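Local coordinates for nitrate regulatory protein (Klebsiella oxytoca, PDB 4AKK) that senses nitrate and nitrite and binds the leader RNA of the nasF operon, where it antiterminates transcription of the nitrate assimilation genes, at residues Leu84-Gly87 / Gly88-Ala92; Leu141-Arg144 / Val145-Glu149. All coordinates share one frame; numbering follows the deposited sequence.

Contact 1: residues Leu84-Gly87 / Gly88-Ala92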
ATOM      1  N   LEU A  84     -38.571  -2.334   3.843  1.00 32.45           N
ATOM      2  CA  LEU A  84     -38.537  -3.781   4.087  1.00 34.83           C
ATOM      3  C   LEU A  84     -38.653  -4.161   5.575  1.00 34.26           C
ATOM      4  O   LEU A  84     -39.451  -5.024   5.931  1.00 33.99           O
ATOM      5  CB  LEU A  84     -37.303  -4.430   3.438  1.00 32.71           C
ATOM      6  CG  LEU A  84     -37.229  -4.382   1.903  1.00 30.62           C
ATOM      7  CD1 LEU A  84     -35.819  -4.699   1.399  1.00 32.87           C
ATOM      8  CD2 LEU A  84     -38.271  -5.304   1.240  1.00 33.67           C
ATOM      9  N   CYS A  85     -37.879  -3.503   6.437  1.00 31.40           N
ATOM     10  CA  CYS A  85     -37.907  -3.778   7.880  1.00 34.21           C
ATOM     11  C   CYS A  85     -39.238  -3.417   8.548  1.00 43.86           C
ATOM     12  O   CYS A  85     -39.562  -3.942   9.618  1.00 44.18           O
ATOM     13  CB  CYS A  85     -36.801  -3.001   8.603  1.00 36.09           C
ATOM     14  SG  CYS A  85     -35.086  -3.498   8.256  1.00 44.27           S
ATOM     15  N   SER A  86     -39.989  -2.501   7.942  1.00 38.24           N
ATOM     16  CA  SER A  86     -41.300  -2.116   8.474  1.00 44.88           C
ATOM     17  C   SER A  86     -42.424  -2.920   7.825  1.00 42.12           C
ATOM     18  O   SER A  86     -43.603  -2.611   7.997  1.00 46.16           O
ATOM     19  CB  SER A  86     -41.557  -0.623   8.269  1.00 32.53           C
ATOM     20  OG  SER A  86     -41.918  -0.377   6.921  1.00 33.63           O
ATOM     21  N   GLY A  87     -42.053  -3.946   7.067  1.00 46.86           N
ATOM     22  CA  GLY A  87     -43.033  -4.794   6.413  1.00 41.69           C
ATOM     23  C   GLY A  87     -43.949  -4.063   5.451  1.00 38.89           C
ATOM     24  O   GLY A  87     -45.144  -4.355   5.383  1.00 48.66           O
ATOM     25  N   GLY A  88     -43.404  -3.111   4.700  1.00 41.06           N
ATOM     26  CA  GLY A  88     -44.202  -2.373   3.732  1.00 40.24           C
ATOM     27  C   GLY A  88     -45.148  -1.362   4.366  1.00 41.24           C
ATOM     28  O   GLY A  88     -46.230  -1.106   3.844  1.00 43.95           O
ATOM     29  N   ARG A  89     -44.740  -0.782   5.491  1.00 46.34           N
ATOM     30  CA  ARG A  89     -45.543   0.249   6.161  1.00 47.65           C
ATOM     31  C   ARG A  89     -45.017   1.669   5.950  1.00 44.74           C
ATOM     32  O   ARG A  89     -45.796   2.610   5.807  1.00 44.91           O
ATOM     33  CB  ARG A  89     -45.646  -0.037   7.663  1.00 42.90           C
ATOM     34  CG  ARG A  89     -46.649  -1.127   7.999  1.00 50.64           C
ATOM     35  CD  ARG A  89     -46.392  -1.721   9.374  1.00 59.57           C
ATOM     36  NE  ARG A  89     -47.134  -2.966   9.568  1.00 74.24           N
ATOM     37  CZ  ARG A  89     -47.031  -3.742  10.644  1.00 75.92           C
ATOM     38  NH1 ARG A  89     -46.213  -3.408  11.632  1.00 77.64           N
ATOM     39  NH2 ARG A  89     -47.748  -4.854  10.730  1.00 79.00           N
ATOM     40  N   LEU A  90     -43.695   1.822   5.939  1.00 37.18           N
ATOM     41  CA  LEU A  90     -43.084   3.144   5.905  1.00 38.82           C
ATOM     42  C   LEU A  90     -42.145   3.320   4.725  1.00 41.16           C
ATOM     43  O   LEU A  90     -41.538   2.351   4.248  1.00 42.50           O
ATOM     44  CB  LEU A  90     -42.319   3.403   7.205  1.00 35.34           C
ATOM     45  CG  LEU A  90     -43.154   3.217   8.471  1.00 39.19           C
ATOM     46  CD1 LEU A  90     -42.290   3.248   9.714  1.00 32.00           C
ATOM     47  CD2 LEU A  90     -44.255   4.271   8.539  1.00 38.46           C
ATOM     48  N   TYR A  91     -42.059   4.559   4.251  1.00 35.88           N
ATOM     49  CA  TYR A  91     -41.017   5.006   3.319  1.00 41.81           C
ATOM     50  C   TYR A  91     -41.224   4.676   1.847  1.00 42.54           C
ATOM     51  O   TYR A  91     -40.297   4.797   1.045  1.00 40.77           O
ATOM     52  CB  TYR A  91     -39.630   4.554   3.781  1.00 41.19           C
ATOM     53  CG  TYR A  91     -38.960   5.573   4.666  1.00 41.90           C
ATOM     54  CD1 TYR A  91     -39.400   5.787   5.961  1.00 43.65           C
ATOM     55  CD2 TYR A  91     -37.893   6.332   4.199  1.00 45.40           C
ATOM     56  CE1 TYR A  91     -38.797   6.732   6.771  1.00 51.55           C
ATOM     57  CE2 TYR A  91     -37.282   7.277   5.002  1.00 50.09           C
ATOM     58  CZ  TYR A  91     -37.738   7.471   6.288  1.00 49.25           C
ATOM     59  OH  TYR A  91     -37.132   8.404   7.093  1.00 52.05           O
ATOM     60  N   ALA A  92     -42.439   4.279   1.491  1.00 39.58           N
ATOM     61  CA  ALA A  92     -42.782   4.046   0.096  1.00 39.46           C
ATOM     62  C   ALA A  92     -42.524   5.287  -0.762  1.00 44.38           C
ATOM     63  O   ALA A  92     -41.989   5.183  -1.862  1.00 45.63           O
ATOM     64  CB  ALA A  92     -44.240   3.613  -0.021  1.00 35.48           C
TER

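Contact 2: residues Leu141-Arg144 / Val145-Glu149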
ATOM      1  N   LEU A 141     -33.887  -5.339  -8.893  1.00 39.78           N
ATOM      2  CA  LEU A 141     -33.773  -5.162  -7.451  1.00 40.08           C
ATOM      3  C   LEU A 141     -34.954  -4.371  -6.892  1.00 34.79           C
ATOM      4  O   LEU A 141     -35.521  -4.730  -5.862  1.00 34.09           O
ATOM      5  CB  LEU A 141     -32.453  -4.469  -7.104  1.00 34.86           C
ATOM      6  CG  LEU A 141     -32.221  -3.969  -5.675  1.00 33.84           C
ATOM      7  CD1 LEU A 141     -32.305  -5.132  -4.686  1.00 32.61           C
ATOM      8  CD2 LEU A 141     -30.863  -3.260  -5.582  1.00 30.12           C
ATOM      9  N   ARG A 142     -35.317  -3.294  -7.575  1.00 36.05           N
ATOM     10  CA  ARG A 142     -36.424  -2.449  -7.125  1.00 42.30           C
ATOM     11  C   ARG A 142     -37.751  -3.199  -7.088  1.00 40.14           C
ATOM     12  O   ARG A 142     -38.525  -3.072  -6.133  1.00 39.38           O
ATOM     13  CB  ARG A 142     -36.543  -1.208  -8.008  1.00 42.86           C
ATOM     14  CG  ARG A 142     -35.418  -0.221  -7.790  1.00 42.83           C
ATOM     15  CD  ARG A 142     -35.187   0.631  -9.010  1.00 41.93           C
ATOM     16  NE  ARG A 142     -34.364   1.791  -8.684  1.00 40.38           N
ATOM     17  CZ  ARG A 142     -33.940   2.675  -9.577  1.00 43.07           C
ATOM     18  NH1 ARG A 142     -34.262   2.532 -10.858  1.00 46.98           N
ATOM     19  NH2 ARG A 142     -33.207   3.702  -9.186  1.00 44.80           N
ATOM     20  N   LYS A 143     -38.014  -3.979  -8.129  1.00 39.04           N
ATOM     21  CA  LYS A 143     -39.232  -4.778  -8.167  1.00 39.09           C
ATOM     22  C   LYS A 143     -39.311  -5.693  -6.945  1.00 37.19           C
ATOM     23  O   LYS A 143     -40.339  -5.764  -6.273  1.00 41.33           O
ATOM     24  CB  LYS A 143     -39.312  -5.598  -9.454  1.00 39.82           C
ATOM     25  CG  LYS A 143     -40.605  -6.395  -9.560  1.00 50.61           C
ATOM     26  CD  LYS A 143     -40.781  -7.027 -10.932  1.00 54.08           C
ATOM     27  CE  LYS A 143     -42.090  -7.811 -11.003  1.00 55.50           C
ATOM     28  NZ  LYS A 143     -42.103  -8.752 -12.157  1.00 69.98           N
ATOM     29  N   ARG A 144     -38.218  -6.376  -6.638  1.00 35.66           N
ATOM     30  CA  ARG A 144     -38.209  -7.240  -5.465  1.00 37.44           C
ATOM     31  C   ARG A 144     -38.392  -6.432  -4.206  1.00 39.34           C
ATOM     32  O   ARG A 144     -39.069  -6.879  -3.287  1.00 38.98           O
ATOM     33  CB  ARG A 144     -36.927  -8.066  -5.381  1.00 36.55           C
ATOM     34  CG  ARG A 144     -36.936  -9.239  -6.337  1.00 44.78           C
ATOM     35  CD  ARG A 144     -35.834 -10.231  -6.054  1.00 45.10           C
ATOM     36  NE  ARG A 144     -35.892 -11.320  -7.025  1.00 43.46           N
ATOM     37  CZ  ARG A 144     -36.711 -12.360  -6.929  1.00 48.32           C
ATOM     38  NH1 ARG A 144     -37.534 -12.469  -5.889  1.00 42.95           N
ATOM     39  NH2 ARG A 144     -36.702 -13.296  -7.870  1.00 50.53           N
ATOM     40  N   VAL A 145     -37.780  -5.250  -4.153  1.00 28.75           N
ATOM     41  CA  VAL A 145     -37.950  -4.390  -2.992  1.00 32.70           C
ATOM     42  C   VAL A 145     -39.432  -4.031  -2.834  1.00 35.75           C
ATOM     43  O   VAL A 145     -40.006  -4.191  -1.746  1.00 31.70           O
ATOM     44  CB  VAL A 145     -37.072  -3.113  -3.062  1.00 31.41           C
ATOM     45  CG1 VAL A 145     -37.554  -2.082  -2.044  1.00 32.50           C
ATOM     46  CG2 VAL A 145     -35.608  -3.460  -2.824  1.00 33.05           C
ATOM     47  N   ARG A 146     -40.057  -3.573  -3.918  1.00 33.47           N
ATOM     48  CA  ARG A 146     -41.491  -3.241  -3.869  1.00 40.84           C
ATOM     49  C   ARG A 146     -42.342  -4.421  -3.417  1.00 39.37           C
ATOM     50  O   ARG A 146     -43.150  -4.301  -2.495  1.00 38.06           O
ATOM     51  CB  ARG A 146     -42.006  -2.776  -5.227  1.00 42.78           C
ATOM     52  CG  ARG A 146     -41.224  -1.638  -5.813  1.00 47.60           C
ATOM     53  CD  ARG A 146     -41.969  -1.017  -6.972  1.00 53.93           C
ATOM     54  NE  ARG A 146     -41.033  -0.534  -7.977  1.00 53.79           N
ATOM     55  CZ  ARG A 146     -40.786  -1.169  -9.115  1.00 54.30           C
ATOM     56  NH1 ARG A 146     -41.425  -2.302  -9.393  1.00 47.93           N
ATOM     57  NH2 ARG A 146     -39.911  -0.664  -9.975  1.00 53.09           N
ATOM     58  N   ASP A 147     -42.153  -5.559  -4.076  1.00 37.01           N
ATOM     59  CA  ASP A 147     -42.922  -6.762  -3.781  1.00 40.17           C
ATOM     60  C   ASP A 147     -42.485  -7.372  -2.456  1.00 40.34           C
ATOM     61  O   ASP A 147     -43.065  -8.350  -1.996  1.00 34.39           O
ATOM     62  CB  ASP A 147     -42.757  -7.785  -4.908  1.00 42.64           C
ATOM     63  CG  ASP A 147     -43.125  -7.214  -6.266  1.00 47.03           C
ATOM     64  OD1 ASP A 147     -43.784  -6.158  -6.285  1.00 43.28           O
ATOM     65  OD2 ASP A 147     -42.763  -7.810  -7.305  1.00 47.73           O
ATOM     66  N   ARG A 148     -41.459  -6.787  -1.847  1.00 34.21           N
ATOM     67  CA  ARG A 148     -40.917  -7.314  -0.602  1.00 36.07           C
ATOM     68  C   ARG A 148     -40.554  -8.799  -0.738  1.00 41.52           C
ATOM     69  O   ARG A 148     -40.716  -9.587   0.202  1.00 39.02           O
ATOM     70  CB  ARG A 148     -41.905  -7.075   0.542  1.00 34.74           C
ATOM     71  CG  ARG A 148     -42.416  -5.612   0.600  1.00 43.54           C
ATOM     72  CD  ARG A 148     -43.536  -5.417   1.623  1.00 41.35           C
ATOM     73  NE  ARG A 148     -43.164  -6.007   2.897  1.00 51.57           N
ATOM     74  CZ  ARG A 148     -43.902  -6.877   3.575  1.00 45.64           C
ATOM     75  NH1 ARG A 148     -45.098  -7.242   3.128  1.00 52.05           N
ATOM     76  NH2 ARG A 148     -43.446  -7.365   4.722  1.00 45.14           N
ATOM     77  N   GLU A 149     -40.055  -9.170  -1.918  1.00 37.71           N
ATOM     78  CA  GLU A 149     -39.614 -10.542  -2.181  1.00 36.16           C
ATOM     79  C   GLU A 149     -38.099 -10.648  -2.059  1.00 39.17           C
ATOM     80  O   GLU A 149     -37.439 -11.338  -2.840  1.00 40.91           O
ATOM     81  CB  GLU A 149     -40.085 -11.001  -3.561  1.00 34.49           C
ATOM     82  CG  GLU A 149     -41.605 -11.167  -3.640  1.00 45.31           C
ATOM     83  CD  GLU A 149     -42.092 -11.630  -5.006  1.00 52.07           C
ATOM     84  OE1 GLU A 149     -41.254 -11.883  -5.899  1.00 57.62           O
ATOM     85  OE2 GLU A 149     -43.325 -11.734  -5.183  1.00 57.98           O
TER

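Contact 1: residues Leu84-Gly87 / Gly88-Ala92
With its chi1 at 77°, Ser86 sets OG between its own backbone N and carbonyl carbon, from where the hydroxyl meets two consecutive amides of the turn. Leu90 N donates to Ser86 OG at 3.0 Å, and Arg89 N reaches the same Ser86 OG at 3.2 Å; both bonds are reasonably straight. The hydroxyl is also hydrogen-bonded to Ile82 O, one turn back in helix 56-85, so a single oxygen ties the helix end to the residues that leave it. Arg89 N makes a further weak bond to Ser86 O. The helix stops here in a Schellman motif: Gly87 is the C-prime residue with positive phi, its N bonded to Leu84 O at 3.0 Å, while Gly88 N returns to Trp83 O. Gly88 has positive phi as well, so two glycines in a row carry the turn. Arg89 places CG beside its backbone N (chi1 -78°), which carries the extended chain past the Ser86 carbonyl, with Arg89 CD 3.2 Å from Ser86 O. Leu90 lies against the serine on another side, its CD1 4.2 Å from Ser86 CB, and also touches Ile82.

Contact 2: residues Leu141-Arg144 / Val145-Glu149
The backbone of 141-147 is helical, with i to i+4 bonds running from Val145 N to Leu141 O, from Arg146 N to Arg142 O and from Asp147 N to Lys143 O. The second is short, 2.7 Å from Arg146 N to Arg142 O, and nearly straight at 172°. At Arg148 phi turns positive and a Schellman motif closes the helix: Arg148 N bonds to Val145 O, and Glu149 N reaches back to Arg144 O at 2.8 Å. Arg144 lies across the side chain of Glu149 at about a right angle. Its NH1 gives a bond to Glu149 O at 3.3 Å, with the oxygen 19° out of the guanidinium plane; the salt bridge from Arg144 NH1 to Glu149 OE1 is long, 3.8 Å, with no N-H aimed at the oxygen. Arg146 bends at chi3 and folds back over the preceding turn, laying one guanidinium face over the Arg142-Lys143 peptide. Lys143, with CG anti to the backbone N (chi1 -177°), runs outward past Asp147, its CG 3.4 Å from Asp147 OD2. On the buried side Leu141 CD1 meets Val145 CG2 at 4.1 Å. Arg142 instead extends its chain to salt bridges with Glu76 and Asp103, and lies against Ala99 and Val102 of helix 92-117. Leu141 and Val145 pack on helix 152-167, Val145 also touches Ser80 of helix 56-85, and Trp83 of that helix donates its ring NE1 to Val145 O.

Overall arrangement
Both contacts are helix ends closed by Schellman motifs within the NIT region, their centres about 11 Å apart. Contact 1 is a surface turn between helices 56-85 and 92-117, held mainly by backbone amides and one hydroxyl. Contact 2 belongs to helix 138-147 and is partly buried: aliphatic side chains cover its inner side, while its outer side carries charges. The two ends meet directly. Leu84 CD2 lies 3.6 Å from Val145 O, and Arg148 NH2 packs 3.1 Å from Gly87 CA, placing the arginine beside the glycine turn. Helix 152-167 joins them further, touched by Leu84 and Cys85 from 84-87 and by Leu141 and Val145 from 141-149.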